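Local coordinates for mercuric reductase (Metallosphaera sedula, PDB 4YWO), which probably reduces mercuric ion to elemental mercury with electrons from NADPH, using a bound FAD as cofactor, at residues K33-E36 and K40-L43; E166-D171 and A190-R195; A201-S206 and G254-D259. One frame throughout, in Å; residues are numbered along the deposited sequence. Where two conformers were deposited one is given.

Contact 1 of 3, residues K33-E36 and K40-L43; sequences KANE and KPVL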
loop_
_atom_site.group_PDB
_atom_site.type_symbol
_atom_site.label_atom_id
_atom_site.label_comp_id
_atom_site.label_asym_id
_atom_site.label_seq_id
_atom_site.Cartn_x
_atom_site.Cartn_y
_atom_site.Cartn_z
ATOM N N LYS A 33 -7.475 -9.293 26.020
ATOM C CA LYS A 33 -7.449 -10.709 25.971
ATOM C C LYS A 33 -7.945 -11.338 27.237
ATOM O O LYS A 33 -8.619 -12.365 27.184
ATOM C CB LYS A 33 -6.122 -11.247 25.656
ATOM C CG LYS A 33 -6.047 -12.737 25.524
ATOM C CD LYS A 33 -7.025 -13.155 24.415
ATOM C CE LYS A 33 -6.414 -14.302 23.623
ATOM N NZ LYS A 33 -7.023 -14.527 22.265
ATOM N N ALA A 34 -7.551 -10.786 28.372
ATOM C CA ALA A 34 -8.015 -11.354 29.633
ATOM C C ALA A 34 -9.582 -11.299 29.742
ATOM O O ALA A 34 -10.209 -12.327 30.120
ATOM C CB ALA A 34 -7.367 -10.591 30.798
ATOM N N ASN A 35 -10.163 -10.177 29.397
ATOM C CA ASN A 35 -11.629 -9.997 29.368
ATOM C C ASN A 35 -12.292 -11.016 28.457
ATOM O O ASN A 35 -13.338 -11.577 28.822
ATOM C CB ASN A 35 -12.012 -8.575 28.943
ATOM C CG ASN A 35 -12.113 -7.638 30.079
ATOM O OD1 ASN A 35 -13.175 -7.210 30.389
ATOM N ND2 ASN A 35 -11.003 -7.259 30.694
ATOM N N GLU A 36 -11.735 -11.212 27.287
ATOM C CA GLU A 36 -12.184 -12.207 26.299
ATOM C C GLU A 36 -12.117 -13.655 26.844
ATOM O O GLU A 36 -12.920 -14.508 26.483
ATOM C CB GLU A 36 -11.408 -12.094 25.006
ATOM C CG GLU A 36 -11.703 -10.754 24.286
ATOM C CD GLU A 36 -10.804 -10.467 23.058
ATOM O OE1 GLU A 36 -9.810 -11.207 22.814
ATOM O OE2 GLU A 36 -11.137 -9.499 22.306
ATOM N N LYS A 40 -11.117 -10.709 34.908
ATOM C CA LYS A 40 -10.952 -9.333 35.245
ATOM C C LYS A 40 -9.530 -9.137 35.818
ATOM O O LYS A 40 -9.231 -9.476 36.964
ATOM C CB LYS A 40 -11.962 -8.884 36.258
ATOM C CG LYS A 40 -11.878 -7.412 36.550
ATOM C CD LYS A 40 -12.726 -7.108 37.760
ATOM C CE LYS A 40 -12.508 -5.702 38.213
ATOM N NZ LYS A 40 -13.541 -5.408 39.241
ATOM N N PRO A 41 -8.631 -8.549 35.009
ATOM C CA PRO A 41 -7.282 -8.418 35.526
ATOM C C PRO A 41 -7.066 -7.230 36.353
ATOM O O PRO A 41 -7.834 -6.253 36.298
ATOM C CB PRO A 41 -6.429 -8.259 34.227
ATOM C CG PRO A 41 -7.376 -7.658 33.223
ATOM C CD PRO A 41 -8.799 -8.068 33.631
ATOM N N VAL A 42 -5.967 -7.213 37.109
ATOM C CA VAL A 42 -5.519 -6.023 37.738
ATOM C C VAL A 42 -4.497 -5.443 36.733
ATOM O O VAL A 42 -3.645 -6.166 36.235
ATOM C CB VAL A 42 -4.793 -6.308 39.068
ATOM C CG1 VAL A 42 -4.318 -5.010 39.645
ATOM C CG2 VAL A 42 -5.691 -7.049 40.031
ATOM N N LEU A 43 -4.613 -4.170 36.439
ATOM C CA LEU A 43 -3.717 -3.484 35.467
ATOM C C LEU A 43 -3.029 -2.363 36.191
ATOM O O LEU A 43 -3.700 -1.441 36.784
ATOM C CB LEU A 43 -4.574 -2.940 34.300
ATOM C CG LEU A 43 -3.807 -2.117 33.248
ATOM C CD1 LEU A 43 -2.801 -2.968 32.550
ATOM C CD2 LEU A 43 -4.819 -1.597 32.238
#
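Ala34 and Pro41 meet inside the beta-alpha-beta unit that opens the FAD-binding Rossmann domain, where the last turn of helix 25-36 comes back against the lead-in to strand 42-45. The chain reverses within a few residues, so the two sides are close neighbours in sequence, and the contact that results is small and buried. Its centre is apolar. The Ala34 methyl points at the proline ring, CB standing 3.8 Å from Pro41 CG and 4.1 Å from Pro41 CD, so that one edge of the pyrrolidine rests on a single methyl. Strand 16-21 backs both partners: Leu18 lies against Ala34 and Ile20 against Pro41. Thr325 of helix 314-330 also touches Ala34.

Asn35 reaches the same ring from the helix end. Its first torsion, -89°, is turned past the usual staggered value near -60°, and the amide ends closer to Pro41 than the start of the side chain would suggest. The two side chains cross at about a right angle. This touch is van der Waals packing; the polar atoms of the amide are satisfied by other partners: ND2 bonds to Met31 O, one turn back in the helix, and OD1 accepts from the backbone N of Asp112. Bonds at both ends of the amide fix its rotation, and the one to Asp112 ties the helix terminus to the loop before strand 114-117. Beyond the turn, the strand enters the parallel sheet through backbone bonds, Pro41 and Leu43 to Glu114 and Val42 to Leu18 and Ile20. The Pro41 side chain is about 14 Å from the FAD, and on its helix side Pro41 CD lies 3.8 Å from Asn35 ND2.

Contact 2 of 3, residues E166-D171 and A190-R195; sequences EALSPD and AQMYSR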
loop_
_atom_site.group_PDB
_atom_site.type_symbol
_atom_site.label_atom_id
_atom_site.label_comp_id
_atom_site.label_asym_id
_atom_site.label_seq_id
_atom_site.Cartn_x
_atom_site.Cartn_y
_atom_site.Cartn_z
ATOM N N GLU A 166 11.161 15.364 23.914
ATOM C CA GLU A 166 11.346 16.788 23.692
ATOM C C GLU A 166 11.327 17.163 22.266
ATOM O O GLU A 166 10.882 18.245 21.936
ATOM C CB GLU A 166 12.655 17.226 24.342
ATOM C CG GLU A 166 12.654 17.088 25.837
ATOM C CD GLU A 166 12.912 15.708 26.387
ATOM O OE1 GLU A 166 13.530 14.846 25.780
ATOM O OE2 GLU A 166 12.335 15.381 27.427
ATOM N N ALA A 167 11.862 16.286 21.376
ATOM C CA ALA A 167 11.882 16.604 19.925
ATOM C C ALA A 167 10.450 16.660 19.354
ATOM O O ALA A 167 10.189 17.359 18.372
ATOM C CB ALA A 167 12.766 15.594 19.152
ATOM N N LEU A 168 9.509 15.924 19.979
ATOM C CA LEU A 168 8.100 15.994 19.580
ATOM C C LEU A 168 7.276 17.153 20.175
ATOM O O LEU A 168 6.201 17.476 19.687
ATOM C CB LEU A 168 7.449 14.645 19.776
ATOM C CG LEU A 168 8.004 13.485 18.925
ATOM C CD1 LEU A 168 7.561 12.108 19.427
ATOM C CD2 LEU A 168 7.657 13.716 17.454
ATOM N N SER A 169 7.747 17.705 21.287
ATOM C CA SER A 169 7.146 18.869 21.903
ATOM C C SER A 169 8.255 19.868 22.243
ATOM O O SER A 169 8.533 20.123 23.444
ATOM C CB SER A 169 6.448 18.470 23.175
ATOM O OG SER A 169 5.444 17.572 22.941
ATOM N N PRO A 170 8.925 20.424 21.253
ATOM C CA PRO A 170 10.062 21.321 21.466
ATOM C C PRO A 170 9.726 22.575 22.227
ATOM O O PRO A 170 8.652 23.143 22.015
ATOM C CB PRO A 170 10.529 21.673 20.054
ATOM C CG PRO A 170 9.329 21.398 19.166
ATOM C CD PRO A 170 8.632 20.215 19.802
ATOM N N ASP A 171 10.638 22.950 23.136
ATOM C CA ASP A 171 10.417 24.113 23.954
ATOM C C ASP A 171 10.661 25.425 23.222
ATOM O O ASP A 171 10.186 26.508 23.697
ATOM C CB ASP A 171 11.321 24.029 25.208
ATOM C CG ASP A 171 12.837 24.013 24.929
ATOM O OD1 ASP A 171 13.462 24.076 23.855
ATOM O OD2 ASP A 171 13.528 24.036 25.957
ATOM N N ALA A 190 15.708 13.318 11.745
ATOM C CA ALA A 190 16.512 14.139 10.865
ATOM C C ALA A 190 15.730 14.633 9.668
ATOM O O ALA A 190 15.822 15.832 9.309
ATOM C CB ALA A 190 17.764 13.451 10.410
ATOM N N GLN A 191 14.940 13.797 9.016
ATOM C CA GLN A 191 14.153 14.254 7.930
ATOM C C GLN A 191 13.069 15.240 8.398
ATOM O O GLN A 191 12.871 16.243 7.779
ATOM C CB GLN A 191 13.488 13.093 7.189
ATOM C CG GLN A 191 12.623 13.613 6.060
ATOM C CD GLN A 191 12.123 12.452 5.150
ATOM O OE1 GLN A 191 10.920 12.124 5.274
ATOM N NE2 GLN A 191 12.822 12.262 4.086
ATOM N N MET A 192 12.409 14.983 9.519
ATOM C CA MET A 192 11.424 15.808 10.071
ATOM C C MET A 192 11.973 17.223 10.305
ATOM O O MET A 192 11.397 18.192 9.785
ATOM C CB MET A 192 10.919 15.265 11.402
ATOM C CG MET A 192 9.811 16.009 12.132
ATOM S SD MET A 192 9.587 15.452 13.835
ATOM C CE MET A 192 9.177 13.697 13.629
ATOM N N TYR A 193 13.136 17.324 10.990
ATOM C CA TYR A 193 13.634 18.677 11.331
ATOM C C TYR A 193 14.252 19.320 10.168
ATOM O O TYR A 193 14.076 20.540 9.959
ATOM C CB TYR A 193 14.600 18.552 12.547
ATOM C CG TYR A 193 13.882 18.679 13.883
ATOM C CD1 TYR A 193 12.980 17.727 14.377
ATOM C CD2 TYR A 193 14.008 19.853 14.667
ATOM C CE1 TYR A 193 12.239 17.925 15.558
ATOM C CE2 TYR A 193 13.342 20.002 15.833
ATOM C CZ TYR A 193 12.464 19.085 16.304
ATOM O OH TYR A 193 11.768 19.287 17.444
ATOM N N SER A 194 14.913 18.587 9.273
ATOM C CA SER A 194 15.426 19.242 8.051
ATOM C C SER A 194 14.323 19.851 7.202
ATOM O O SER A 194 14.457 20.960 6.652
ATOM C CB SER A 194 16.322 18.309 7.276
ATOM O OG SER A 194 15.632 17.227 6.731
ATOM N N ARG A 195 13.164 19.235 7.206
ATOM C CA ARG A 195 11.978 19.710 6.440
ATOM C C ARG A 195 11.270 20.840 7.189
ATOM O O ARG A 195 10.205 21.319 6.819
ATOM C CB ARG A 195 11.056 18.530 6.097
ATOM C CG ARG A 195 11.663 17.620 5.084
ATOM C CD ARG A 195 10.673 16.502 4.723
ATOM N NE ARG A 195 11.148 15.736 3.565
ATOM C CZ ARG A 195 10.353 14.937 2.801
ATOM N NH1 ARG A 195 9.129 14.696 3.182
ATOM N NH2 ARG A 195 10.910 14.442 1.690
#
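Tyr193 and Ala167 share the one hydrogen bond that crosses between the end of helix 164-168 and the end of helix 184-194. The phenol OH donates to Ala167 O over 2.7 Å, with a C=O...donor angle of 124°. It arrives in the carbonyl plane on a lone pair, and the acceptor in turn sits at the edge of the tyrosine ring, in its plane, so both groups meet edge-on. The first torsion of Tyr193, -90°, carries the ring across the gap between backbones whose nearest CA atoms, Ala167 and Tyr193, are 9.0 Å apart.

Packing surrounds that bond. Pro170 sets its ring against the phenol oxygen, with Pro170 CG 3.7 Å from Tyr193 OH, while the Ala167 methyl stands off the plane of the ring beside its CE1 side, Ala167 CB 4.3 Å from Tyr193 CE1. Trp162 touches both Pro170 and Tyr193.

A second, purely apolar touch joins Leu168 to Met192, whose chains cross at about a right angle. The methionine bends at its thioether (chi3 -60°), which brings CE to 4.1 Å from Leu168 CD2; Met64 of helix 58-78 also touches Met192.

The Leu168 side chain comes within about 4 Å of the FAD. The arrangement thus joins the flavin site to the helix of the beta-alpha-beta unit 176-203 in the second Rossmann-type domain, as in the pyridine nucleotide-disulfide oxidoreductase family.

Contact 3 of 3, residues A201-S206 and G254-D259; sequences AILQRS and GEVEAD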
loop_
_atom_site.group_PDB
_atom_site.type_symbol
_atom_site.label_atom_id
_atom_site.label_comp_id
_atom_site.label_asym_id
_atom_site.label_seq_id
_atom_site.Cartn_x
_atom_site.Cartn_y
_atom_site.Cartn_z
ATOM N N ALA A 201 22.694 17.555 11.430
ATOM C CA ALA A 201 23.751 16.576 11.249
ATOM C C ALA A 201 23.503 15.300 11.987
ATOM O O ALA A 201 23.135 15.323 13.170
ATOM C CB ALA A 201 25.093 17.097 11.704
ATOM N N ILE A 202 23.717 14.167 11.319
ATOM C CA ILE A 202 23.637 12.851 11.955
ATOM C C ILE A 202 25.045 12.377 12.226
ATOM O O ILE A 202 25.864 12.374 11.308
ATOM C CB ILE A 202 22.958 11.818 11.015
ATOM C CG1 ILE A 202 21.451 12.110 10.956
ATOM C CG2 ILE A 202 23.219 10.396 11.491
ATOM C CD1 ILE A 202 20.755 11.316 9.849
ATOM N N LEU A 203 25.325 11.975 13.451
ATOM C CA LEU A 203 26.624 11.440 13.859
ATOM C C LEU A 203 26.468 9.974 14.244
ATOM O O LEU A 203 25.885 9.615 15.298
ATOM C CB LEU A 203 27.110 12.237 15.073
ATOM C CG LEU A 203 27.176 13.736 14.876
ATOM C CD1 LEU A 203 27.537 14.477 16.228
ATOM C CD2 LEU A 203 27.999 14.201 13.726
ATOM N N GLN A 204 26.996 9.125 13.377
ATOM C CA GLN A 204 26.777 7.687 13.440
ATOM C C GLN A 204 28.125 6.991 13.664
ATOM O O GLN A 204 29.018 7.221 12.850
ATOM C CB GLN A 204 26.168 7.255 12.115
ATOM C CG GLN A 204 26.092 5.753 11.856
ATOM C CD GLN A 204 25.224 4.956 12.762
ATOM O OE1 GLN A 204 24.998 5.300 13.948
ATOM N NE2 GLN A 204 24.770 3.789 12.277
ATOM N N ARG A 205 28.187 6.100 14.635
ATOM C CA ARG A 205 29.464 5.391 14.918
ATOM C C ARG A 205 29.794 4.360 13.869
ATOM O O ARG A 205 30.921 4.291 13.378
ATOM C CB ARG A 205 29.433 4.784 16.288
ATOM C CG ARG A 205 30.716 4.088 16.774
ATOM C CD ARG A 205 30.274 3.376 18.069
ATOM N NE ARG A 205 31.334 2.996 18.994
ATOM C CZ ARG A 205 32.004 3.836 19.792
ATOM N NH1 ARG A 205 31.771 5.156 19.789
ATOM N NH2 ARG A 205 32.942 3.349 20.602
ATOM N N SER A 206 28.845 3.473 13.561
ATOM C CA SER A 206 29.081 2.456 12.532
ATOM C C SER A 206 29.392 3.183 11.221
ATOM O O SER A 206 29.074 4.364 11.131
ATOM C CB SER A 206 27.842 1.562 12.437
ATOM O OG SER A 206 27.565 1.011 13.727
ATOM N N GLY A 254 36.237 15.915 14.188
ATOM C CA GLY A 254 35.943 17.351 14.273
ATOM C C GLY A 254 34.840 17.691 15.241
ATOM O O GLY A 254 34.223 16.814 15.839
ATOM N N GLU A 255 34.613 18.978 15.386
ATOM C CA GLU A 255 33.664 19.510 16.332
ATOM C C GLU A 255 32.410 19.867 15.535
ATOM O O GLU A 255 32.481 20.373 14.442
ATOM C CB GLU A 255 34.225 20.726 17.044
ATOM C CG GLU A 255 35.392 20.364 17.948
ATOM C CD GLU A 255 35.998 21.547 18.668
ATOM O OE1 GLU A 255 35.249 22.392 19.195
ATOM O OE2 GLU A 255 37.239 21.622 18.701
ATOM N N VAL A 256 31.252 19.524 16.072
ATOM C CA VAL A 256 30.007 19.843 15.446
ATOM C C VAL A 256 29.231 20.721 16.416
ATOM O O VAL A 256 28.914 20.308 17.489
ATOM C CB VAL A 256 29.263 18.501 15.150
ATOM C CG1 VAL A 256 27.900 18.825 14.593
ATOM C CG2 VAL A 256 30.130 17.635 14.216
ATOM N N GLU A 257 28.890 21.928 16.030
ATOM C CA GLU A 257 28.212 22.815 16.928
ATOM C C GLU A 257 26.778 22.928 16.496
ATOM O O GLU A 257 26.530 23.031 15.322
ATOM C CB GLU A 257 28.846 24.204 16.941
ATOM C CG GLU A 257 28.282 25.064 18.089
ATOM C CD GLU A 257 29.162 26.298 18.439
ATOM O OE1 GLU A 257 30.213 26.476 17.768
ATOM O OE2 GLU A 257 28.792 27.077 19.365
ATOM N N ALA A 258 25.840 22.939 17.414
ATOM C CA ALA A 258 24.447 23.027 17.076
ATOM C C ALA A 258 23.703 23.627 18.197
ATOM O O ALA A 258 24.167 23.560 19.363
ATOM C CB ALA A 258 23.900 21.599 16.806
ATOM N N ASP A 259 22.515 24.110 17.943
ATOM C CA ASP A 259 21.651 24.635 18.974
ATOM C C ASP A 259 21.189 23.596 19.988
ATOM O O ASP A 259 20.965 23.895 21.153
ATOM C CB ASP A 259 20.380 25.315 18.423
ATOM C CG ASP A 259 20.652 26.559 17.671
ATOM O OD1 ASP A 259 21.766 27.119 17.904
ATOM O OD2 ASP A 259 19.799 26.970 16.807
#
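Val256 faces Leu203 and Ala201 where the three-stranded antiparallel sheet of the second Rossmann-type domain, ending in strand 254-258, packs over the parallel sheet that contains strand 199-203. No hydrogen bond crosses here: the CA atoms of Ala201 and Val256, the nearest pair, are 8.2 Å apart, and side chains alone bridge the layers. The closer half belongs to Leu203, which together with Val256 forms a pair of chains sliding past each other in opposite directions. Leu203 is also covered by Val249 of strand 247-251 and by Val233 of the adjoining parallel strand, so it is buried between the sheets. The looser half is the methyl of Ala201, a partly exposed residue that also meets Ala231.

Solvent lies on the far face of strand 254-258, where Glu255 and Glu257 turn outward. Their carboxylates are held by the neighbouring hairpin: Glu255 makes a salt bridge to Arg242 of strand 238-243, and Glu257 OE2 accepts from Gly246 N in the turn before strand 247-251.

Val256 serves both halves by dividing its branches. With CG1 anti to the backbone N (chi1 175°), that methyl reaches Ala201 CB at 4.4 Å, and CG2 approaches Leu203 CD2 at 4.1 Å.

How the contacts relate
The three contacts sample two Rossmann-type domains in one chain. Contact 1 lies in the FAD-binding Rossmann domain, while contacts 2 and 3 share the second Rossmann-type domain, and the centre of contact 1 is 37 Å from that of contact 2 and 47 Å from that of contact 3. Contacts 2 and 3 have centres 16 Å apart and touch directly: Ala190 CB of helix 184-194 packs 3.7 Å from Ile202 CD1 of the strand that follows it. Of the three, contact 2 is beside the flavin, contact 1 is farther from it within the domain that binds it, and contact 3 lies away from the annotated sites, between two sheets.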